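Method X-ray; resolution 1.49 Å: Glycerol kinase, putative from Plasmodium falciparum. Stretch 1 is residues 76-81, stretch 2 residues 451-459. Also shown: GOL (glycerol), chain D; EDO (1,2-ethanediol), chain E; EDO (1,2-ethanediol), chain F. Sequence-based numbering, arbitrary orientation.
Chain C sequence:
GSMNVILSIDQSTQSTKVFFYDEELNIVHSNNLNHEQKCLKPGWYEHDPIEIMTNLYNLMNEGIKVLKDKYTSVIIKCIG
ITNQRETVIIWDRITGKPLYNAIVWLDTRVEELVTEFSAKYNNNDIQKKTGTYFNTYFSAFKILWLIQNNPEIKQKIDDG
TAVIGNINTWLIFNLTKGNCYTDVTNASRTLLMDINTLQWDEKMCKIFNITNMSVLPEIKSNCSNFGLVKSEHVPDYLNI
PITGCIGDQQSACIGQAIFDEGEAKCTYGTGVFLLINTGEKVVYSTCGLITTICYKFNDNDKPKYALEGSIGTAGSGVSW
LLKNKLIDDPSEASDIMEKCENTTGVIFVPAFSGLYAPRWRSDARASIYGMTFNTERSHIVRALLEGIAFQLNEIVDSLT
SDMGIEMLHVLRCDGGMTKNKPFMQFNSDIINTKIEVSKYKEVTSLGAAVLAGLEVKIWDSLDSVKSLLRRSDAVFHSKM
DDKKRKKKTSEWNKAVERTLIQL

Stretch 1, residues 76-81: IKCIGI
Stretch 2 (451-459) LAGLEVKIW

Residues 76-81 form part of a longer β-strand. Most have extended phi/psi, from -88/111 at Ile76 to -120/131 at Ile81, but Lys77 is kinked at -76/-39 and Cys78 is nearly fully stretched at -169/172. Residues 451-455 are the last part of a helix, with phi/psi near -60/-45. Val456, at -101/15, is the first residue to leave helical values. Lys457 then takes a positive phi, 63/39, and the chain turns back. Ile458 N bonds to Gly453 O at 3.0 Å and Lys457 N to Leu454 O at 3.1 Å.

The strand and helix axes approach to 7.4 Å, and their N-to-C directions differ by 138°. The register is set by Gly80 and Ala452, whose CA atoms are 4.9 Å apart. Gly80 has no side chain, so Ala452 CB can sit 3.6 Å from Gly80 N. Ala452 CB also lies 3.7 Å from Ile79 O. A CB on Gly80 would fall about 3.2 Å from Ala452 CB, which is tight.

Cys78 is the hub of the contact. Its chi1 is p (51°), and Cys78 SG lies 3.8 Å from Ala452 CB, 3.7 Å from Val456 CG2 and 4.2 Å from Ile458 CD1. These are apolar contacts. Val456 is m at chi1; Ile458 is m, t. Ile458 CD1 also reaches Lys77 CB at 4.1 Å. Ile79 (m, t) and Ile81 (m, t) point away from the helix.

No hydrogen bond joins the stretches directly; the packing buries 251 Å² in total. A glycerol, probably from the crystallisation liquor, bridges them. Lys77 (m, m, t, p) donates from NZ to glycerol O2 at 2.7 Å, and glycerol O1 donates to Val456 O at 2.9 Å.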

ATOM      1  N   ILE C  76      -7.419  32.489  36.739  1.00 13.78           N
ATOM      2  CA  ILE C  76      -6.343  31.826  35.922  1.00 14.82           C
ATOM      3  C   ILE C  76      -5.030  32.281  36.535  1.00 12.13           C
ATOM      4  O   ILE C  76      -4.712  33.431  36.477  1.00 14.44           O
ATOM      5  CB  ILE C  76      -6.401  32.193  34.405  1.00 15.21           C
ATOM      6  CG1 ILE C  76      -7.807  31.966  33.900  1.00 17.38           C
ATOM      7  CG2 ILE C  76      -5.384  31.425  33.658  1.00 14.29           C
ATOM      8  CD1 ILE C  76      -8.120  32.461  32.608  1.00 20.73           C
ATOM      9  N   LYS C  77      -4.315  31.382  37.174  1.00 12.78           N
ATOM     10  CA  LYS C  77      -3.123  31.727  37.939  1.00 12.99           C
ATOM     11  C   LYS C  77      -1.925  32.010  37.029  1.00 13.50           C
ATOM     12  O   LYS C  77      -1.086  32.879  37.294  1.00 14.40           O
ATOM     13  CB  LYS C  77      -2.766  30.600  38.885  1.00 14.47           C
ATOM     14  CG  LYS C  77      -3.780  30.451  40.065  1.00 13.84           C
ATOM     15  CD  LYS C  77      -3.739  31.653  40.880  1.00 18.23           C
ATOM     16  CE  LYS C  77      -4.285  31.375  42.268  1.00 23.95           C
ATOM     17  NZ  LYS C  77      -3.377  30.401  43.098  1.00 27.58           N
ATOM     18  N   CYS C  78      -1.851  31.200  35.975  1.00 12.34           N
ATOM     19  CA  CYS C  78      -0.697  31.252  35.064  1.00 11.27           C
ATOM     20  C   CYS C  78      -1.000  30.427  33.832  1.00 10.15           C
ATOM     21  O   CYS C  78      -1.968  29.665  33.781  1.00 10.15           O
ATOM     22  CB  CYS C  78       0.517  30.700  35.749  1.00 11.29           C
ATOM     23  SG  CYS C  78       0.301  29.140  36.488  1.00 15.45           S
ATOM     24  N   ILE C  79      -0.079  30.545  32.848  1.00 10.12           N
ATOM     25  CA  ILE C  79      -0.166  29.848  31.563  1.00  8.01           C
ATOM     26  C   ILE C  79       1.154  29.131  31.341  1.00  9.30           C
ATOM     27  O   ILE C  79       2.204  29.748  31.483  1.00  8.21           O
ATOM     28  CB  ILE C  79      -0.487  30.825  30.383  1.00  9.31           C
ATOM     29  CG1 ILE C  79      -1.827  31.485  30.617  1.00  9.12           C
ATOM     30  CG2 ILE C  79      -0.325  30.122  29.053  1.00 10.07           C
ATOM     31  CD1 ILE C  79      -2.011  32.762  29.683  1.00 10.26           C
ATOM     32  N   GLY C  80       1.116  27.846  31.015  1.00  8.56           N
ATOM     33  CA  GLY C  80       2.295  27.105  30.500  1.00  8.63           C
ATOM     34  C   GLY C  80       2.063  26.753  29.013  1.00  8.78           C
ATOM     35  O   GLY C  80       0.930  26.520  28.573  1.00  9.09           O
ATOM     36  N   ILE C  81       3.163  26.813  28.262  1.00  7.96           N
ATOM     37  CA  ILE C  81       3.156  26.600  26.839  1.00  8.90           C
ATOM     38  C   ILE C  81       4.051  25.416  26.504  1.00  7.42           C
ATOM     39  O   ILE C  81       5.207  25.328  26.965  1.00  7.43           O
ATOM     40  CB  ILE C  81       3.638  27.849  26.086  1.00  9.32           C
ATOM     41  CG1 ILE C  81       2.552  28.912  26.260  1.00 11.39           C
ATOM     42  CG2 ILE C  81       3.910  27.522  24.608  1.00 11.31           C
ATOM     43  CD1 ILE C  81       2.790  30.244  25.628  1.00 13.71           C
ATOM     44  N   LEU C 451       5.316  23.149  35.262  1.00  9.86           N
ATOM     45  CA  LEU C 451       6.322  24.163  35.227  1.00  9.43           C
ATOM     46  C   LEU C 451       5.699  25.549  35.534  1.00  9.10           C
ATOM     47  O   LEU C 451       6.261  26.317  36.304  1.00 10.67           O
ATOM     48  CB  LEU C 451       7.053  24.169  33.847  1.00  9.36           C
ATOM     49  CG  LEU C 451       7.919  23.010  33.422  1.00 12.57           C
ATOM     50  CD1 LEU C 451       8.130  23.153  31.865  1.00 12.89           C
ATOM     51  CD2 LEU C 451       9.171  22.993  34.216  1.00 13.58           C
ATOM     52  N   ALA C 452       4.557  25.867  34.923  1.00  9.05           N
ATOM     53  CA  ALA C 452       3.923  27.153  35.076  1.00  9.91           C
ATOM     54  C   ALA C 452       3.551  27.389  36.586  1.00  9.98           C
ATOM     55  O   ALA C 452       3.840  28.445  37.187  1.00 10.16           O
ATOM     56  CB  ALA C 452       2.728  27.255  34.174  1.00  9.90           C
ATOM     57  N   GLY C 453       2.912  26.376  37.182  1.00 10.21           N
ATOM     58  CA  GLY C 453       2.584  26.428  38.590  1.00 11.57           C
ATOM     59  C   GLY C 453       3.723  26.581  39.530  1.00 10.45           C
ATOM     60  O   GLY C 453       3.660  27.296  40.517  1.00 11.16           O
ATOM     61  N   LEU C 454       4.771  25.850  39.291  1.00 10.36           N
ATOM     62  CA  LEU C 454       5.983  25.936  40.129  1.00 10.72           C
ATOM     63  C   LEU C 454       6.556  27.352  40.080  1.00 11.67           C
ATOM     64  O   LEU C 454       6.931  27.905  41.112  1.00 12.33           O
ATOM     65  CB  LEU C 454       6.998  24.951  39.708  1.00 11.66           C
ATOM     66  CG  LEU C 454       6.760  23.489  40.204  1.00 12.36           C
ATOM     67  CD1 LEU C 454       7.755  22.512  39.509  1.00 15.92           C
ATOM     68  CD2 LEU C 454       6.727  23.269  41.761  1.00 14.54           C
ATOM     69  N   GLU C 455       6.478  27.982  38.901  1.00 10.93           N
ATOM     70  CA  GLU C 455       7.069  29.315  38.705  1.00 10.98           C
ATOM     71  C   GLU C 455       6.304  30.366  39.561  1.00 11.09           C
ATOM     72  O   GLU C 455       6.934  31.338  40.101  1.00 13.60           O
ATOM     73  CB  GLU C 455       7.095  29.703  37.230  1.00  9.94           C
ATOM     74  CG  GLU C 455       7.584  31.129  37.043  1.00  9.61           C
ATOM     75  CD  GLU C 455       9.018  31.480  37.337  1.00 12.59           C
ATOM     76  OE1 GLU C 455       9.848  30.551  37.656  1.00 14.37           O
ATOM     77  OE2 GLU C 455       9.390  32.722  37.156  1.00 14.87           O
ATOM     78  N   VAL C 456       4.995  30.208  39.736  1.00 12.02           N
ATOM     79  CA  VAL C 456       4.223  31.132  40.568  1.00 12.21           C
ATOM     80  C   VAL C 456       3.888  30.602  41.999  1.00 13.42           C
ATOM     81  O   VAL C 456       3.039  31.187  42.703  1.00 16.90           O
ATOM     82  CB  VAL C 456       2.947  31.623  39.859  1.00 11.65           C
ATOM     83  CG1 VAL C 456       3.263  32.462  38.597  1.00 16.45           C
ATOM     84  CG2 VAL C 456       1.997  30.476  39.503  1.00 13.79           C
ATOM     85  N   LYS C 457       4.593  29.547  42.401  1.00 14.18           N
ATOM     86  CA  LYS C 457       4.559  28.973  43.743  1.00 15.64           C
ATOM     87  C   LYS C 457       3.189  28.420  44.147  1.00 13.59           C
ATOM     88  O   LYS C 457       2.756  28.533  45.336  1.00 13.29           O
ATOM     89  CB  LYS C 457       4.947  30.020  44.773  1.00 18.21           C
ATOM     90  CG  LYS C 457       6.138  30.959  44.446  1.00 23.03           C
ATOM     91  CD  LYS C 457       7.327  30.211  44.327  1.00 22.24           C
ATOM     92  CE  LYS C 457       8.604  31.169  44.359  1.00 25.50           C
ATOM     93  NZ  LYS C 457       9.740  30.386  43.814  1.00 28.26           N
ATOM     94  N   ILE C 458       2.497  27.779  43.194  1.00 12.67           N
ATOM     95  CA  ILE C 458       1.209  27.064  43.498  1.00 15.21           C
ATOM     96  C   ILE C 458       1.471  25.969  44.513  1.00 16.39           C
ATOM     97  O   ILE C 458       0.678  25.767  45.431  1.00 15.15           O
ATOM     98  CB  ILE C 458       0.521  26.466  42.254  1.00 11.94           C
ATOM     99  CG1 ILE C 458       0.138  27.603  41.328  1.00 16.39           C
ATOM    100  CG2 ILE C 458      -0.633  25.590  42.689  1.00 12.56           C
ATOM    101  CD1 ILE C 458      -0.732  27.296  40.105  1.00 19.29           C
ATOM    102  N   TRP C 459       2.588  25.262  44.324  1.00 16.52           N
ATOM    103  CA  TRP C 459       3.081  24.254  45.242  1.00 20.18           C
ATOM    104  C   TRP C 459       4.470  24.768  45.576  1.00 23.73           C
ATOM    105  O   TRP C 459       5.140  25.471  44.747  1.00 26.14           O
ATOM    106  CB  TRP C 459       3.181  22.904  44.513  1.00 16.52           C
ATOM    107  CG  TRP C 459       2.001  22.606  43.634  1.00 15.44           C
ATOM    108  CD1 TRP C 459       0.778  22.131  44.007  1.00 16.12           C
ATOM    109  CD2 TRP C 459       1.941  22.685  42.167  1.00 11.83           C
ATOM    110  NE1 TRP C 459      -0.032  21.982  42.920  1.00 15.36           N
ATOM    111  CE2 TRP C 459       0.648  22.342  41.784  1.00 14.52           C
ATOM    112  CE3 TRP C 459       2.834  23.115  41.184  1.00 13.93           C
ATOM    113  CZ2 TRP C 459       0.216  22.352  40.451  1.00 13.64           C
ATOM    114  CZ3 TRP C 459       2.415  23.103  39.865  1.00 13.65           C
ATOM    115  CH2 TRP C 459       1.132  22.751  39.499  1.00 12.39           C
TER
HETATM  116  C1  GOL D1525       0.393  32.159  44.601  1.00 46.14           C
HETATM  117  O1  GOL D1525       0.495  30.858  44.092  1.00 42.20           O
HETATM  118  C2  GOL D1525      -0.534  33.087  43.812  1.00 46.70           C
HETATM  119  O2  GOL D1525      -1.829  32.592  43.516  1.00 51.88           O
HETATM  120  C3  GOL D1525      -0.582  34.457  44.496  1.00 48.61           C
HETATM  121  O3  GOL D1525      -1.884  35.026  44.607  1.00 47.62           O
HETATM  122  C1  EDO E1504      -8.496  35.473  34.771  1.00 28.25           C
HETATM  123  O1  EDO E1504      -8.308  35.100  36.142  1.00 22.56           O
HETATM  124  C2  EDO E1504      -9.878  35.837  34.180  1.00 27.85           C
HETATM  125  O2  EDO E1504     -10.973  35.062  34.726  1.00 33.18           O
HETATM  126  C1  EDO F1507      10.369  25.750  40.124  1.00 37.14           C
HETATM  127  O1  EDO F1507      11.114  25.166  41.199  1.00 40.80           O
HETATM  128  C2  EDO F1507      11.175  26.824  39.490  1.00 33.26           C
HETATM  129  O2  EDO F1507      10.582  28.104  39.800  1.00 32.92           O